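Local coordinates for protein geranylgeranyl pyrophosphate synthase (PDB 5JFQ) that builds geranylgeranyl diphosphate, with some farnesyl diphosphate, by adding isopentenyl diphosphate units stepwise to dimethylallyl diphosphate, as a magnesium-dependent homodimer, at residues Arg46-Ile51 against Gly177-Ile182; Trp202-Tyr207 against Asn308-Leu313. One frame throughout, in Å; residues are numbered along the deposited sequence.

Contact 1 of 2, residues Arg46-Ile51 against Gly177-Ile182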
ATOM      1  N   ARG B  46       9.010 -15.346  11.023  1.00 68.03           N
ATOM      2  CA  ARG B  46       7.822 -15.808  10.294  1.00 62.80           C
ATOM      3  C   ARG B  46       6.679 -16.163  11.236  1.00 59.85           C
ATOM      4  O   ARG B  46       5.913 -17.089  10.965  1.00 60.77           O
ATOM      5  CB  ARG B  46       8.139 -17.014   9.400  1.00 60.87           C
ATOM      6  CG  ARG B  46       9.366 -16.851   8.530  1.00 59.93           C
ATOM      7  CD  ARG B  46       9.073 -15.946   7.369  1.00 61.91           C
ATOM      8  NE  ARG B  46      10.276 -15.638   6.610  1.00 59.84           N
ATOM      9  CZ  ARG B  46      10.756 -14.416   6.451  1.00 57.65           C
ATOM     10  NH1 ARG B  46      10.121 -13.384   6.984  1.00 62.12           N
ATOM     11  NH2 ARG B  46      11.863 -14.223   5.749  1.00 61.61           N
ATOM     12  N   LEU B  47       6.555 -15.435  12.343  1.00 58.49           N
ATOM     13  CA  LEU B  47       5.618 -15.826  13.389  1.00 55.88           C
ATOM     14  C   LEU B  47       4.191 -15.905  12.863  1.00 61.31           C
ATOM     15  O   LEU B  47       3.531 -16.952  12.958  1.00 62.08           O
ATOM     16  CB  LEU B  47       5.707 -14.842  14.540  1.00 55.09           C
ATOM     17  CG  LEU B  47       5.098 -15.278  15.863  1.00 63.65           C
ATOM     18  CD1 LEU B  47       5.448 -16.720  16.140  1.00 62.29           C
ATOM     19  CD2 LEU B  47       5.681 -14.383  16.947  1.00 70.82           C
ATOM     20  N   ARG B  48       3.699 -14.795  12.302  1.00 60.82           N
ATOM     21  CA  ARG B  48       2.312 -14.729  11.836  1.00 62.14           C
ATOM     22  C   ARG B  48       1.976 -15.791  10.789  1.00 60.74           C
ATOM     23  O   ARG B  48       0.911 -16.423  10.906  1.00 58.16           O
ATOM     24  CB  ARG B  48       2.033 -13.306  11.338  1.00 59.26           C
ATOM     25  CG  ARG B  48       2.450 -12.241  12.338  1.00 56.30           C
ATOM     26  CD  ARG B  48       2.786 -10.910  11.676  1.00 55.65           C
ATOM     27  NE  ARG B  48       2.388  -9.792  12.531  1.00 59.87           N
ATOM     28  CZ  ARG B  48       3.200  -9.189  13.400  1.00 64.00           C
ATOM     29  NH1 ARG B  48       4.458  -9.615  13.500  1.00 56.39           N
ATOM     30  NH2 ARG B  48       2.758  -8.167  14.157  1.00 55.12           N
ATOM     31  N   PRO B  49       2.799 -16.035   9.760  1.00 57.50           N
ATOM     32  CA  PRO B  49       2.537 -17.188   8.880  1.00 60.70           C
ATOM     33  C   PRO B  49       2.316 -18.493   9.628  1.00 64.08           C
ATOM     34  O   PRO B  49       1.376 -19.239   9.313  1.00 58.85           O
ATOM     35  CB  PRO B  49       3.804 -17.253   8.015  1.00 61.89           C
ATOM     36  CG  PRO B  49       4.354 -15.890   8.033  1.00 55.86           C
ATOM     37  CD  PRO B  49       3.931 -15.224   9.284  1.00 54.17           C
ATOM     38  N   VAL B  50       3.183 -18.796  10.603  1.00 63.60           N
ATOM     39  CA  VAL B  50       3.062 -20.039  11.358  1.00 62.79           C
ATOM     40  C   VAL B  50       1.753 -20.051  12.131  1.00 61.79           C
ATOM     41  O   VAL B  50       1.095 -21.087  12.253  1.00 60.22           O
ATOM     42  CB  VAL B  50       4.279 -20.232  12.289  1.00 60.60           C
ATOM     43  CG1 VAL B  50       4.071 -21.421  13.208  1.00 59.22           C
ATOM     44  CG2 VAL B  50       5.535 -20.427  11.482  1.00 64.11           C
ATOM     45  N   ILE B  51       1.340 -18.896  12.644  1.00 59.00           N
ATOM     46  CA  ILE B  51       0.039 -18.859  13.290  1.00 60.97           C
ATOM     47  C   ILE B  51      -1.060 -19.177  12.286  1.00 63.39           C
ATOM     48  O   ILE B  51      -2.077 -19.788  12.637  1.00 65.11           O
ATOM     49  CB  ILE B  51      -0.159 -17.502  13.981  1.00 56.84           C
ATOM     50  CG1 ILE B  51       0.913 -17.351  15.048  1.00 58.96           C
ATOM     51  CG2 ILE B  51      -1.538 -17.401  14.591  1.00 52.00           C
ATOM     52  CD1 ILE B  51       0.947 -16.010  15.743  1.00 60.77           C
ATOM     53  N   GLY B 177      -1.279  -5.973  17.000  1.00 56.01           N
ATOM     54  CA  GLY B 177      -2.224  -6.994  17.402  1.00 56.46           C
ATOM     55  C   GLY B 177      -3.108  -7.534  16.291  1.00 60.48           C
ATOM     56  O   GLY B 177      -3.176  -8.758  16.092  1.00 57.42           O
ATOM     57  N   VAL B 178      -3.789  -6.644  15.554  1.00 61.00           N
ATOM     58  CA  VAL B 178      -4.737  -7.108  14.538  1.00 54.91           C
ATOM     59  C   VAL B 178      -4.032  -7.924  13.467  1.00 50.57           C
ATOM     60  O   VAL B 178      -4.577  -8.921  12.985  1.00 58.55           O
ATOM     61  CB  VAL B 178      -5.530  -5.942  13.915  1.00 55.85           C
ATOM     62  CG1 VAL B 178      -6.517  -5.341  14.924  1.00 52.96           C
ATOM     63  CG2 VAL B 178      -4.600  -4.885  13.297  1.00 56.73           C
ATOM     64  N   LEU B 179      -2.819  -7.541  13.070  1.00 45.27           N
ATOM     65  CA  LEU B 179      -2.134  -8.402  12.112  1.00 49.96           C
ATOM     66  C   LEU B 179      -1.879  -9.777  12.708  1.00 55.28           C
ATOM     67  O   LEU B 179      -1.827 -10.771  11.979  1.00 53.87           O
ATOM     68  CB  LEU B 179      -0.825  -7.787  11.620  1.00 47.45           C
ATOM     69  CG  LEU B 179      -0.268  -8.486  10.379  1.00 46.16           C
ATOM     70  CD1 LEU B 179      -1.277  -8.414   9.262  1.00 47.53           C
ATOM     71  CD2 LEU B 179       1.045  -7.897   9.928  1.00 44.34           C
ATOM     72  N   ILE B 180      -1.744  -9.864  14.030  1.00 59.95           N
ATOM     73  CA  ILE B 180      -1.616 -11.185  14.620  1.00 59.67           C
ATOM     74  C   ILE B 180      -2.981 -11.829  14.766  1.00 57.20           C
ATOM     75  O   ILE B 180      -3.108 -13.044  14.616  1.00 59.75           O
ATOM     76  CB  ILE B 180      -0.873 -11.113  15.958  1.00 59.50           C
ATOM     77  CG1 ILE B 180       0.464 -10.396  15.746  1.00 57.29           C
ATOM     78  CG2 ILE B 180      -0.650 -12.518  16.484  1.00 58.36           C
ATOM     79  CD1 ILE B 180       1.370 -10.350  16.961  1.00 58.12           C
ATOM     80  N   GLY B 181      -4.020 -11.035  15.028  1.00 57.13           N
ATOM     81  CA  GLY B 181      -5.371 -11.581  15.056  1.00 59.51           C
ATOM     82  C   GLY B 181      -5.803 -12.188  13.728  1.00 60.25           C
ATOM     83  O   GLY B 181      -6.382 -13.280  13.683  1.00 58.37           O
ATOM     84  N   ILE B 182      -5.535 -11.487  12.623  1.00 57.97           N
ATOM     85  CA  ILE B 182      -6.004 -11.990  11.339  1.00 57.26           C
ATOM     86  C   ILE B 182      -5.160 -13.168  10.883  1.00 57.40           C
ATOM     87  O   ILE B 182      -5.654 -14.030  10.144  1.00 55.82           O
ATOM     88  CB  ILE B 182      -6.044 -10.875  10.279  1.00 52.82           C
ATOM     89  CG1 ILE B 182      -6.632 -11.432   8.981  1.00 54.51           C
ATOM     90  CG2 ILE B 182      -4.662 -10.314  10.040  1.00 51.83           C
ATOM     91  CD1 ILE B 182      -7.120 -10.400   8.027  1.00 49.10           C
TER

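Contact 2 of 2, residues Trp202-Tyr207 against Asn308-Leu313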
ATOM      1  N   TRP B 202      -9.563 -14.703  16.198  1.00 66.67           N
ATOM      2  CA  TRP B 202      -9.261 -13.282  16.225  1.00 63.47           C
ATOM      3  C   TRP B 202      -8.780 -12.868  17.608  1.00 66.07           C
ATOM      4  O   TRP B 202      -7.626 -12.453  17.782  1.00 67.68           O
ATOM      5  CB  TRP B 202     -10.513 -12.503  15.806  1.00 64.25           C
ATOM      6  CG  TRP B 202     -10.399 -10.983  15.705  1.00 68.45           C
ATOM      7  CD1 TRP B 202     -11.091 -10.065  16.442  1.00 66.14           C
ATOM      8  CD2 TRP B 202      -9.583 -10.224  14.791  1.00 62.11           C
ATOM      9  NE1 TRP B 202     -10.748  -8.789  16.056  1.00 62.63           N
ATOM     10  CE2 TRP B 202      -9.832  -8.861  15.040  1.00 63.89           C
ATOM     11  CE3 TRP B 202      -8.672 -10.566  13.792  1.00 60.32           C
ATOM     12  CZ2 TRP B 202      -9.200  -7.846  14.330  1.00 59.44           C
ATOM     13  CZ3 TRP B 202      -8.053  -9.562  13.090  1.00 57.88           C
ATOM     14  CH2 TRP B 202      -8.316  -8.217  13.361  1.00 57.85           C
ATOM     15  N   ASN B 203      -9.648 -13.014  18.614  1.00 65.72           N
ATOM     16  CA  ASN B 203      -9.304 -12.586  19.967  1.00 66.18           C
ATOM     17  C   ASN B 203      -7.995 -13.213  20.430  1.00 66.55           C
ATOM     18  O   ASN B 203      -7.147 -12.538  21.028  1.00 62.49           O
ATOM     19  CB  ASN B 203     -10.447 -12.929  20.921  1.00 62.18           C
ATOM     20  CG  ASN B 203     -11.565 -11.897  20.885  1.00 63.21           C
ATOM     21  OD1 ASN B 203     -11.547 -10.974  20.075  1.00 60.65           O
ATOM     22  ND2 ASN B 203     -12.541 -12.047  21.772  1.00 65.80           N
ATOM     23  N   TYR B 204      -7.789 -14.494  20.122  1.00 63.62           N
ATOM     24  CA  TYR B 204      -6.515 -15.124  20.443  1.00 65.89           C
ATOM     25  C   TYR B 204      -5.351 -14.361  19.823  1.00 67.17           C
ATOM     26  O   TYR B 204      -4.353 -14.074  20.495  1.00 70.13           O
ATOM     27  CB  TYR B 204      -6.516 -16.569  19.966  1.00 64.54           C
ATOM     28  CG  TYR B 204      -5.142 -17.166  19.866  1.00 63.36           C
ATOM     29  CD1 TYR B 204      -4.541 -17.758  20.960  1.00 66.85           C
ATOM     30  CD2 TYR B 204      -4.448 -17.152  18.669  1.00 60.29           C
ATOM     31  CE1 TYR B 204      -3.281 -18.323  20.862  1.00 71.25           C
ATOM     32  CE2 TYR B 204      -3.193 -17.710  18.560  1.00 61.72           C
ATOM     33  CZ  TYR B 204      -2.614 -18.295  19.657  1.00 68.13           C
ATOM     34  OH  TYR B 204      -1.360 -18.848  19.554  1.00 72.68           O
ATOM     35  N   GLY B 205      -5.461 -14.024  18.536  1.00 63.15           N
ATOM     36  CA  GLY B 205      -4.351 -13.379  17.858  1.00 60.55           C
ATOM     37  C   GLY B 205      -4.057 -11.995  18.403  1.00 63.41           C
ATOM     38  O   GLY B 205      -2.898 -11.620  18.569  1.00 64.00           O
ATOM     39  N   ILE B 206      -5.096 -11.218  18.688  1.00 59.42           N
ATOM     40  CA  ILE B 206      -4.874  -9.887  19.230  1.00 64.33           C
ATOM     41  C   ILE B 206      -4.186  -9.980  20.575  1.00 66.56           C
ATOM     42  O   ILE B 206      -3.147  -9.349  20.812  1.00 65.84           O
ATOM     43  CB  ILE B 206      -6.197  -9.120  19.346  1.00 64.80           C
ATOM     44  CG1 ILE B 206      -6.719  -8.763  17.962  1.00 64.90           C
ATOM     45  CG2 ILE B 206      -6.021  -7.896  20.211  1.00 63.76           C
ATOM     46  CD1 ILE B 206      -7.995  -9.459  17.659  1.00 69.63           C
ATOM     47  N   TYR B 207      -4.765 -10.766  21.479  1.00 66.85           N
ATOM     48  CA  TYR B 207      -4.222 -10.856  22.826  1.00 69.82           C
ATOM     49  C   TYR B 207      -2.801 -11.380  22.794  1.00 69.13           C
ATOM     50  O   TYR B 207      -1.919 -10.845  23.479  1.00 71.04           O
ATOM     51  CB  TYR B 207      -5.124 -11.731  23.688  1.00 68.88           C
ATOM     52  CG  TYR B 207      -6.497 -11.131  23.814  1.00 66.16           C
ATOM     53  CD1 TYR B 207      -6.662  -9.759  23.778  1.00 61.44           C
ATOM     54  CD2 TYR B 207      -7.625 -11.928  23.941  1.00 66.85           C
ATOM     55  CE1 TYR B 207      -7.895  -9.190  23.882  1.00 58.82           C
ATOM     56  CE2 TYR B 207      -8.876 -11.363  24.047  1.00 65.38           C
ATOM     57  CZ  TYR B 207      -9.002  -9.985  24.015  1.00 64.97           C
ATOM     58  OH  TYR B 207     -10.243  -9.399  24.117  1.00 70.18           O
ATOM     59  N   ASN B 308      -3.200 -27.038  20.916  1.00 82.77           N
ATOM     60  CA  ASN B 308      -2.222 -26.883  21.984  1.00 87.91           C
ATOM     61  C   ASN B 308      -0.928 -26.271  21.477  1.00 84.99           C
ATOM     62  O   ASN B 308      -0.165 -25.710  22.270  1.00 88.22           O
ATOM     63  CB  ASN B 308      -1.940 -28.236  22.645  1.00 91.74           C
ATOM     64  CG  ASN B 308      -3.183 -28.860  23.248  1.00 89.21           C
ATOM     65  OD1 ASN B 308      -4.029 -28.167  23.822  1.00 88.85           O
ATOM     66  ND2 ASN B 308      -3.305 -30.173  23.113  1.00 89.34           N
ATOM     67  N   TYR B 309      -0.662 -26.363  20.176  1.00 81.93           N
ATOM     68  CA  TYR B 309       0.519 -25.706  19.633  1.00 83.50           C
ATOM     69  C   TYR B 309       0.361 -24.186  19.653  1.00 83.01           C
ATOM     70  O   TYR B 309       1.279 -23.461  20.059  1.00 76.24           O
ATOM     71  CB  TYR B 309       0.786 -26.231  18.227  1.00 79.96           C
ATOM     72  CG  TYR B 309       1.405 -27.613  18.224  1.00 88.01           C
ATOM     73  CD1 TYR B 309       2.083 -28.094  19.340  1.00 88.32           C
ATOM     74  CD2 TYR B 309       1.319 -28.437  17.099  1.00 87.48           C
ATOM     75  CE1 TYR B 309       2.661 -29.356  19.337  1.00 90.73           C
ATOM     76  CE2 TYR B 309       1.894 -29.699  17.090  1.00 84.90           C
ATOM     77  CZ  TYR B 309       2.561 -30.152  18.209  1.00 83.42           C
ATOM     78  OH  TYR B 309       3.132 -31.402  18.200  1.00 79.75           O
ATOM     79  N   LEU B 310      -0.805 -23.685  19.243  1.00 78.99           N
ATOM     80  CA  LEU B 310      -1.090 -22.271  19.433  1.00 74.94           C
ATOM     81  C   LEU B 310      -0.956 -21.880  20.895  1.00 77.57           C
ATOM     82  O   LEU B 310      -0.507 -20.771  21.203  1.00 77.40           O
ATOM     83  CB  LEU B 310      -2.487 -21.947  18.914  1.00 73.96           C
ATOM     84  CG  LEU B 310      -2.761 -22.413  17.485  1.00 71.17           C
ATOM     85  CD1 LEU B 310      -4.246 -22.476  17.221  1.00 67.61           C
ATOM     86  CD2 LEU B 310      -2.081 -21.507  16.480  1.00 64.37           C
ATOM     87  N   VAL B 311      -1.324 -22.776  21.811  1.00 79.84           N
ATOM     88  CA  VAL B 311      -1.209 -22.464  23.235  1.00 80.13           C
ATOM     89  C   VAL B 311       0.250 -22.270  23.613  1.00 78.50           C
ATOM     90  O   VAL B 311       0.651 -21.198  24.080  1.00 82.41           O
ATOM     91  CB  VAL B 311      -1.867 -23.559  24.090  1.00 81.10           C
ATOM     92  CG1 VAL B 311      -1.734 -23.215  25.562  1.00 83.71           C
ATOM     93  CG2 VAL B 311      -3.324 -23.711  23.714  1.00 82.55           C
ATOM     94  N   GLU B 312       1.064 -23.310  23.419  1.00 76.90           N
ATOM     95  CA  GLU B 312       2.487 -23.200  23.723  1.00 80.38           C
ATOM     96  C   GLU B 312       3.104 -22.006  23.009  1.00 80.97           C
ATOM     97  O   GLU B 312       4.047 -21.385  23.518  1.00 84.43           O
ATOM     98  CB  GLU B 312       3.204 -24.500  23.340  1.00 83.81           C
ATOM     99  CG  GLU B 312       2.610 -25.759  24.003  1.00 86.17           C
ATOM    100  CD  GLU B 312       3.038 -27.076  23.337  1.00 92.31           C
ATOM    101  OE1 GLU B 312       4.182 -27.161  22.825  1.00 96.26           O
ATOM    102  OE2 GLU B 312       2.225 -28.030  23.330  1.00 91.56           O
ATOM    103  N   LEU B 313       2.553 -21.643  21.851  1.00 81.32           N
ATOM    104  CA  LEU B 313       3.090 -20.534  21.072  1.00 76.58           C
ATOM    105  C   LEU B 313       2.742 -19.194  21.708  1.00 73.89           C
ATOM    106  O   LEU B 313       3.598 -18.305  21.817  1.00 74.20           O
ATOM    107  CB  LEU B 313       2.561 -20.630  19.642  1.00 73.64           C
ATOM    108  CG  LEU B 313       2.753 -19.481  18.663  1.00 74.16           C
ATOM    109  CD1 LEU B 313       4.225 -19.271  18.370  1.00 71.27           C
ATOM    110  CD2 LEU B 313       1.993 -19.810  17.395  1.00 70.56           C
TER

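Contact 1 of 2, residues Arg46-Ile51 against Gly177-Ile182
Arg48 reaches from the first turn of helix 47-58 into the angle between Leu179 and Ile180, and its side chain crosses each of theirs at about a right angle. The leucine meets the arm where it turns polar: CD2 of Leu179 lies 3.5 Å from NE of Arg48 and 3.9 Å from its CD, approaching the guanidinium obliquely. Ile180 takes a face of the same group, with CD1 3.8 Å above the guanidinium plane toward its rim and CG1 3.6 Å from NH2 of Arg48. The two branches of Ile180 divide the work. With CG1 beside the backbone N (chi1 -54°), CG1 and CD1 are given to the arginine, while CG2, anti to that N, lies 3.9 Å from CD1 of Ile51, one turn beyond Arg48. No hydrogen bond joins the two segments, so the pairing is purely one of packing. It belongs to the all-helical isoprenyl synthase fold, whose helices surround the active-site cavity; here the two segments run in the same sense, their axes inclined by 31° and 9.4 Å apart at closest approach. By similarity Arg48 binds isopentenyl diphosphate, as does His77 of helix 67-88, whose side chain it touches. NH2 of Arg48 also makes a weak hydrogen bond to the carbonyl O of Thr176, a residue inferred to bind dimethylallyl diphosphate. Cutting Arg48 back to an alanine would probably open a gap over Leu179 and Ile180 and leave the Thr176 carbonyl without this weak donor. Further out, Leu179 packs on Ile73 and Ile147, and Ile51 on Ala184.

Contact 2 of 2, residues Trp202-Tyr207 against Asn308-Leu313
Tyr204 joins two helices of the all-helical isoprenyl synthase fold, 195-221 and the C-terminal 305-316, through a hydrogen bond of 2.7 Å from its OH to the backbone O of Leu310. The backbones stay well apart, with the CA atoms of Tyr204 and Leu310 9.0 Å from each other, so the length of the tyrosine bridges the interval. Its CG stands anti to the backbone N (chi1 162°), which carries the ring outward from its own helix toward the other. The ring presents an edge to Leu310, whose carbonyl O lies near the ring plane, and the two side chains run obliquely to one another. CB of Leu310 packs 3.7 Å from CZ of the tyrosine, beside the polar bond. One turn on, CD2 of Leu313 comes within 4.1 Å of the Tyr204 hydroxyl. Around this junction, Ala294 and Leu298 of helix 280-298 touch the tyrosine, while Leu310 and Leu313 also pack against helix 47-58, on Leu54 and Ile51 among others. The hydroxyl of Tyr204 sits above the carbonyl plane of Leu310, 35° out of it, at a C=O...OH angle of 112°.

After three N-terminal helices the chain enters helix 47-58, and contact 1 closes a largely helical loop of 125 residues when helix 165-190 returns to it. The next helix, 195-221, then opens contact 2, whose own loop of 100 residues ends at helix 305-316. The two loops neither nest nor cross: they follow in series. Their centres are nonetheless only 9 Å apart, because the successive helices 165-190 and 195-221 pack directly: Ile180 meets the backbone of Gly205, and Trp202 lies against Gly181 and Ile182. Helices 47-58, 165-190, 195-221 and 305-316 thus each pack on the next, and the last also packs on the first.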